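PDB 3TNL: shikimate dehydrogenase (NADP(+)) from Listeria monocytogenes, which probably catalyses the reversible NADPH-linked reduction of 3-dehydroshikimate to shikimate, the fourth of seven steps in chorismate biosynthesis. Local coordinates for residues 50-53 against 54-57; 139-142 against 143-147; 304-307 against 308-311. One frame throughout, in Å; residues are numbered along the deposited sequence.

Contact 1 (50-53 against 54-57); sequences SLSP and TMHN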
loop_
_atom_site.group_PDB
_atom_site.type_symbol
_atom_site.label_atom_id
_atom_site.label_comp_id
_atom_site.label_asym_id
_atom_site.label_seq_id
_atom_site.Cartn_x
_atom_site.Cartn_y
_atom_site.Cartn_z
ATOM N N SER B 50 -4.152 -12.250 9.664
ATOM C CA SER B 50 -5.389 -11.499 9.897
ATOM C C SER B 50 -6.405 -11.723 8.784
ATOM O O SER B 50 -6.025 -11.807 7.624
ATOM C CB SER B 50 -5.095 -9.996 9.951
ATOM O OG SER B 50 -6.283 -9.214 10.107
ATOM N N LEU B 51 -7.683 -11.747 9.151
ATOM C CA LEU B 51 -8.746 -11.822 8.164
ATOM C C LEU B 51 -9.306 -10.414 7.849
ATOM O O LEU B 51 -10.192 -10.280 7.016
ATOM C CB LEU B 51 -9.873 -12.768 8.616
ATOM C CG LEU B 51 -9.491 -14.254 8.764
ATOM C CD1 LEU B 51 -10.728 -15.069 9.188
ATOM C CD2 LEU B 51 -8.898 -14.858 7.501
ATOM N N SER B 52 -8.782 -9.362 8.482
ATOM C CA SER B 52 -9.256 -8.010 8.210
ATOM C C SER B 52 -9.067 -7.646 6.726
ATOM O O SER B 52 -9.964 -7.071 6.134
ATOM C CB SER B 52 -8.632 -6.964 9.138
ATOM O OG SER B 52 -9.129 -7.100 10.464
ATOM N N PRO B 53 -7.915 -8.018 6.114
ATOM C CA PRO B 53 -7.785 -7.638 4.706
ATOM C C PRO B 53 -8.842 -8.287 3.833
ATOM O O PRO B 53 -9.369 -7.635 2.928
ATOM C CB PRO B 53 -6.363 -8.080 4.335
ATOM C CG PRO B 53 -5.638 -7.986 5.618
ATOM C CD PRO B 53 -6.621 -8.443 6.681
ATOM N N THR B 54 -9.161 -9.547 4.100
ATOM C CA THR B 54 -10.202 -10.226 3.349
ATOM C C THR B 54 -11.543 -9.504 3.523
ATOM O O THR B 54 -12.247 -9.239 2.550
ATOM C CB THR B 54 -10.276 -11.690 3.770
ATOM O OG1 THR B 54 -9.059 -12.342 3.384
ATOM C CG2 THR B 54 -11.417 -12.374 3.038
ATOM N N MET B 55 -11.907 -9.185 4.755
ATOM C CA MET B 55 -13.127 -8.454 5.016
ATOM C C MET B 55 -13.198 -7.152 4.213
ATOM O O MET B 55 -14.174 -6.922 3.498
ATOM C CB MET B 55 -13.258 -8.166 6.511
ATOM C CG MET B 55 -14.300 -7.114 6.879
ATOM S SD MET B 55 -14.763 -7.044 8.642
ATOM C CE MET B 55 -13.184 -6.667 9.392
ATOM N N HIS B 56 -12.193 -6.286 4.336
ATOM C CA HIS B 56 -12.292 -4.991 3.663
ATOM C C HIS B 56 -12.155 -5.079 2.153
ATOM O O HIS B 56 -12.862 -4.381 1.433
ATOM C CB HIS B 56 -11.316 -3.979 4.274
ATOM C CG HIS B 56 -11.696 -3.600 5.664
ATOM N ND1 HIS B 56 -12.806 -2.817 5.935
ATOM C CD2 HIS B 56 -11.182 -3.964 6.860
ATOM C CE1 HIS B 56 -12.933 -2.699 7.241
ATOM N NE2 HIS B 56 -11.951 -3.365 7.827
ATOM N N ASN B 57 -11.273 -5.939 1.658
ATOM C CA ASN B 57 -11.140 -6.073 0.203
ATOM C C ASN B 57 -12.415 -6.619 -0.446
ATOM O O ASN B 57 -12.828 -6.174 -1.505
ATOM C CB ASN B 57 -9.901 -6.905 -0.146
ATOM C CG ASN B 57 -8.641 -6.139 0.075
ATOM O OD1 ASN B 57 -8.603 -4.965 -0.242
ATOM N ND2 ASN B 57 -7.616 -6.780 0.634
HETATM O O HOH W 1 -6.999 -11.475 4.988
#
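The carbonyl of Leu51 receives the amide of Met55 at 3.0 Å (Met55 N to Leu51 O), and with that bond the first turn of helix 52-63 closes. His56 N to Ser52 O and Asn57 N to Pro53 O, 2.8 Å for the latter pair, carry the i to i+4 pattern on.

Capping comes from the residue two before the helix. Ser50 OG accepts the amide of Ser52 at 3.0 Å (Ser52 N to Ser50 OG), so a first-turn N-H that has no helical carbonyl to reach is satisfied by a hydroxyl. A water also donates to Ser50 O and to Thr54 OG1, 2.8 Å from each, tying the incoming loop to the helix. Thr54 OG1 can meet that water because it stands beside its own backbone N (chi1 -66°).

Within the turn the side chains meet at few points; most of their packing is with neighbours. Met55 reaches back with its CG anti to the backbone N (chi1 165°) and a bend at chi3 that leaves CE 4.2 Å from Ser52 OG. His56 brings CD2 to 3.4 Å from Ser52 O, the carbonyl meeting the ring obliquely; the imidazole also stacks on Tyr69 and meets Trp300 edge-to-face. The side-chain amide of Asn57 accepts from Tyr69 N through OD1 and donates to Ile33 O of the second subunit through ND2, so both its polar ends are satisfied and the helix is tied to strand 67-73 and to the dimer partner.

Such a Ser-capped helix start follows strand 38-44 in a beta-alpha-beta unit of the substrate-binding domain, and its Ser50, Leu51 and Ser52 belong to the experimentally established shikimate site.

Contact 2 (139-142 against 143-147); sequences TGYM and RALKE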
loop_
_atom_site.group_PDB
_atom_site.type_symbol
_atom_site.label_atom_id
_atom_site.label_comp_id
_atom_site.label_asym_id
_atom_site.label_seq_id
_atom_site.Cartn_x
_atom_site.Cartn_y
_atom_site.Cartn_z
ATOM N N THR B 139 -17.261 -0.106 20.340
ATOM C CA THR B 139 -18.424 0.212 19.562
ATOM C C THR B 139 -18.916 -1.027 18.798
ATOM O O THR B 139 -20.111 -1.286 18.731
ATOM C CB THR B 139 -18.131 1.419 18.640
ATOM O OG1 THR B 139 -18.042 2.580 19.483
ATOM C CG2 THR B 139 -19.251 1.624 17.585
ATOM N N GLY B 140 -17.985 -1.805 18.249
ATOM C CA GLY B 140 -18.334 -3.026 17.516
ATOM C C GLY B 140 -19.040 -4.022 18.436
ATOM O O GLY B 140 -20.037 -4.640 18.063
ATOM N N TYR B 141 -18.513 -4.153 19.647
ATOM C CA TYR B 141 -19.105 -5.038 20.654
ATOM C C TYR B 141 -20.539 -4.612 20.991
ATOM O O TYR B 141 -21.465 -5.418 20.970
ATOM C CB TYR B 141 -18.222 -5.071 21.922
ATOM C CG TYR B 141 -18.817 -5.944 23.005
ATOM C CD1 TYR B 141 -18.585 -7.326 23.019
ATOM C CD2 TYR B 141 -19.605 -5.405 23.991
ATOM C CE1 TYR B 141 -19.166 -8.138 23.961
ATOM C CE2 TYR B 141 -20.190 -6.198 24.961
ATOM C CZ TYR B 141 -19.971 -7.562 24.945
ATOM O OH TYR B 141 -20.539 -8.354 25.900
ATOM N N MET B 142 -20.743 -3.336 21.238
ATOM C CA MET B 142 -22.031 -2.827 21.609
ATOM C C MET B 142 -23.038 -2.953 20.468
ATOM O O MET B 142 -24.199 -3.274 20.689
ATOM C CB MET B 142 -21.905 -1.385 22.105
ATOM C CG MET B 142 -21.029 -1.221 23.329
ATOM S SD MET B 142 -21.666 -1.981 24.842
ATOM C CE MET B 142 -23.143 -0.991 25.133
ATOM N N ARG B 143 -22.587 -2.677 19.249
ATOM C CA ARG B 143 -23.462 -2.755 18.096
ATOM C C ARG B 143 -23.905 -4.174 17.877
ATOM O O ARG B 143 -25.086 -4.433 17.579
ATOM C CB ARG B 143 -22.732 -2.192 16.861
ATOM C CG ARG B 143 -23.557 -2.216 15.582
ATOM C CD ARG B 143 -24.811 -1.394 15.684
ATOM N NE ARG B 143 -25.522 -1.378 14.404
ATOM C CZ ARG B 143 -25.258 -0.551 13.388
ATOM N NH1 ARG B 143 -24.274 0.337 13.458
ATOM N NH2 ARG B 143 -25.980 -0.622 12.278
ATOM N N ALA B 144 -22.978 -5.122 18.035
ATOM C CA ALA B 144 -23.328 -6.522 17.846
ATOM C C ALA B 144 -24.433 -6.944 18.837
ATOM O O ALA B 144 -25.347 -7.674 18.484
ATOM C CB ALA B 144 -22.068 -7.404 17.997
ATOM N N LEU B 145 -24.365 -6.475 20.071
ATOM C CA LEU B 145 -25.408 -6.806 21.048
ATOM C C LEU B 145 -26.732 -6.239 20.595
ATOM O O LEU B 145 -27.728 -6.941 20.580
ATOM C CB LEU B 145 -25.064 -6.271 22.434
ATOM C CG LEU B 145 -23.911 -6.910 23.211
ATOM C CD1 LEU B 145 -23.690 -6.117 24.493
ATOM C CD2 LEU B 145 -24.237 -8.378 23.473
ATOM N N LYS B 146 -26.747 -4.961 20.225
ATOM C CA LYS B 146 -27.976 -4.320 19.763
ATOM C C LYS B 146 -28.579 -5.051 18.557
ATOM O O LYS B 146 -29.794 -5.278 18.498
ATOM C CB LYS B 146 -27.713 -2.845 19.446
ATOM C CG LYS B 146 -28.987 -2.045 19.144
ATOM C CD LYS B 146 -28.663 -0.557 18.966
ATOM C CE LYS B 146 -29.881 0.263 18.495
ATOM N NZ LYS B 146 -30.980 0.318 19.501
ATOM N N GLU B 147 -27.752 -5.433 17.588
ATOM C CA GLU B 147 -28.222 -6.121 16.393
ATOM C C GLU B 147 -28.813 -7.487 16.706
ATOM O O GLU B 147 -29.700 -7.963 15.999
ATOM C CB GLU B 147 -27.098 -6.244 15.359
ATOM C CG GLU B 147 -26.619 -4.903 14.786
ATOM C CD GLU B 147 -27.585 -4.292 13.779
ATOM O OE1 GLU B 147 -28.220 -5.074 13.035
ATOM O OE2 GLU B 147 -27.667 -3.041 13.719
#
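The Tyr141 ring meets Leu145 one turn on, its CE2 atom 3.5 Å from Leu145 CD1, the methyl meeting the ring obliquely. Tyr141 CG lies anti to the backbone N (chi1 178°), which sends the ring outward from the helix, with its CE2 side close to Leu145, and the hydroxyl at its far end is bonded to Thr231 OG1 and Ser260 OG. The other flat group, the guanidinium of Arg143, takes Glu147 OE2 at its edge and in its plane. Arg143 NE to Glu147 OE2 is a short salt bridge of 2.8 Å, straight at 168°, met on the anti side and somewhat out of the carboxylate plane; a weak second bond from Arg143 NH2 ends on that same oxygen. The bend of the arginine chain at chi2 (61°) helps bring the group over to Glu147, while Trp291 adds a cation-pi contact.

Under these side chains the amides of Arg143, Ala144, Leu145 and Lys146 bond to the carbonyls of Thr139, Gly140, Tyr141 and Met142, regular alpha-helical spacing throughout.

The two flat groups mark different sides of helix 137-147. Tyr141 and Leu145 press on Ile229 of strand 229-232, with Ile169 of helix 164-175 and Met288 of helix 286-301 also against the tyrosine; Ala144 and Glu147 lie on Trp291 of helix 286-301, and Met142 touches Ala173 of helix 164-175.

Contact 3 (304-307 against 308-311); sequences EMPV and DYIK
Pro306 sits at the centre of an inverse gamma turn and at the N-cap position, and its carbonyl opens helix 307-313 by taking the amide of Ile310 at 3.0 Å (Ile310 N to Pro306 O). Lys311 N to Val307 O follows at 2.8 Å.

Among the side chains, the proline ring and Tyr309 meet along one side of the turn, Pro306 CB 3.9 Å from Tyr309 CB. The tyrosine then leads away: with CG anti to its own backbone N (chi1 170°) the ring runs on past the proline, whose CG approaches it at a slant, and reaches Lys62 of helix 52-63. Tyr309 CB also lies 3.4 Å from Pro306 O, alongside the carbonyl that Ile310 N bonds.

Ile310 turns back toward the loop. Ile310 CG1 stands beside the backbone N (chi1 -64°), which brings that carbon to 3.4 Å from Pro306 O and lets it meet Met305 SD at 4.2 Å. Past this pair Met305 reaches Phe297 of helix 286-301 and His56 of helix 52-63, while Ile310 touches Leu290 and Met55. Val307 faces Trp291 and Ala294 of helix 286-301.

Only backbone groups are hydrogen-bonded across this turn. Its side chains meet through carbon and sulfur alone, consistent with a helix start held by main-chain bonds and by largely apolar packing on helix 286-301, with Met55 and His56 also in contact and with Asp308 and Lys311 on the exposed side.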
loop_
_atom_site.group_PDB
_atom_site.type_symbol
_atom_site.label_atom_id
_atom_site.label_comp_id
_atom_site.label_asym_id
_atom_site.label_seq_id
_atom_site.Cartn_x
_atom_site.Cartn_y
_atom_site.Cartn_z
ATOM N N GLU B 304 -21.580 2.750 3.733
ATOM C CA GLU B 304 -21.928 1.694 4.664
ATOM C C GLU B 304 -21.413 0.344 4.185
ATOM O O GLU B 304 -21.667 -0.043 3.046
ATOM C CB GLU B 304 -23.466 1.643 4.760
ATOM C CG GLU B 304 -24.013 0.652 5.753
ATOM C CD GLU B 304 -25.522 0.768 5.929
ATOM O OE1 GLU B 304 -26.187 1.468 5.129
ATOM O OE2 GLU B 304 -26.037 0.140 6.874
ATOM N N MET B 305 -20.720 -0.398 5.058
ATOM C CA MET B 305 -20.251 -1.759 4.728
ATOM C C MET B 305 -21.419 -2.723 4.694
ATOM O O MET B 305 -22.263 -2.649 5.558
ATOM C CB MET B 305 -19.246 -2.283 5.790
ATOM C CG MET B 305 -18.918 -3.800 5.662
ATOM S SD MET B 305 -17.830 -4.527 6.950
ATOM C CE MET B 305 -16.498 -3.656 6.527
ATOM N N PRO B 306 -21.445 -3.645 3.710
ATOM C CA PRO B 306 -22.532 -4.660 3.623
ATOM C C PRO B 306 -22.189 -5.846 4.544
ATOM O O PRO B 306 -21.631 -6.846 4.090
ATOM C CB PRO B 306 -22.507 -5.053 2.152
ATOM C CG PRO B 306 -21.096 -4.845 1.737
ATOM C CD PRO B 306 -20.572 -3.684 2.523
ATOM N N VAL B 307 -22.531 -5.715 5.834
ATOM C CA VAL B 307 -22.128 -6.675 6.859
ATOM C C VAL B 307 -22.633 -8.104 6.648
ATOM O O VAL B 307 -21.892 -9.073 6.849
ATOM C CB VAL B 307 -22.484 -6.152 8.306
ATOM C CG1 VAL B 307 -22.312 -7.278 9.336
ATOM C CG2 VAL B 307 -21.638 -4.919 8.677
ATOM N N ASP B 308 -23.893 -8.234 6.255
ATOM C CA ASP B 308 -24.473 -9.545 6.006
ATOM C C ASP B 308 -23.729 -10.242 4.865
ATOM O O ASP B 308 -23.454 -11.445 4.929
ATOM C CB ASP B 308 -25.954 -9.408 5.668
ATOM C CG ASP B 308 -26.764 -8.797 6.808
ATOM O OD1 ASP B 308 -26.269 -8.770 7.954
ATOM O OD2 ASP B 308 -27.906 -8.353 6.558
ATOM N N TYR B 309 -23.390 -9.474 3.831
ATOM C CA TYR B 309 -22.652 -10.003 2.686
ATOM C C TYR B 309 -21.289 -10.502 3.160
ATOM O O TYR B 309 -20.892 -11.610 2.827
ATOM C CB TYR B 309 -22.526 -8.953 1.574
ATOM C CG TYR B 309 -21.583 -9.347 0.456
ATOM C CD1 TYR B 309 -20.240 -8.927 0.467
ATOM C CD2 TYR B 309 -22.015 -10.145 -0.599
ATOM C CE1 TYR B 309 -19.362 -9.286 -0.547
ATOM C CE2 TYR B 309 -21.142 -10.514 -1.625
ATOM C CZ TYR B 309 -19.818 -10.087 -1.585
ATOM O OH TYR B 309 -18.960 -10.443 -2.591
ATOM N N ILE B 310 -20.582 -9.691 3.959
ATOM C CA ILE B 310 -19.279 -10.087 4.476
ATOM C C ILE B 310 -19.371 -11.333 5.377
ATOM O O ILE B 310 -18.546 -12.247 5.282
ATOM C CB ILE B 310 -18.588 -8.892 5.222
ATOM C CG1 ILE B 310 -18.311 -7.750 4.234
ATOM C CG2 ILE B 310 -17.292 -9.329 5.927
ATOM C CD1 ILE B 310 -17.448 -8.147 2.990
ATOM N N LYS B 311 -20.366 -11.376 6.250
ATOM C CA LYS B 311 -20.519 -12.527 7.126
ATOM C C LYS B 311 -20.665 -13.802 6.305
ATOM O O LYS B 311 -20.091 -14.830 6.640
ATOM C CB LYS B 311 -21.738 -12.372 8.043
ATOM C CG LYS B 311 -21.894 -13.514 9.038
ATOM C CD LYS B 311 -22.958 -13.231 10.102
ATOM C CE LYS B 311 -24.349 -13.123 9.518
ATOM N NZ LYS B 311 -25.375 -12.935 10.589
#

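In the fold
Contacts 1 and 3 open helices, whereas contact 2 covers the last turns of one, and their settings differ as well. Contact 1 is the most buried and the one that reaches the second subunit; contacts 2 and 3 are partly buried, with charged residues on their exposed sides. Contacts 1 and 3 touch, Met55 O lying 3.5 Å from Ile310 CD1, so the start of helix 52-63 packs on the C-terminal segment. Contact 2 stands apart, its centre about 20 Å from that of contact 1 and 14 Å from that of contact 3, although helix 286-301 borders all three. A serine cap and water mark contact 1, a salt bridge contact 2, and purely apolar side-chain meetings contact 3.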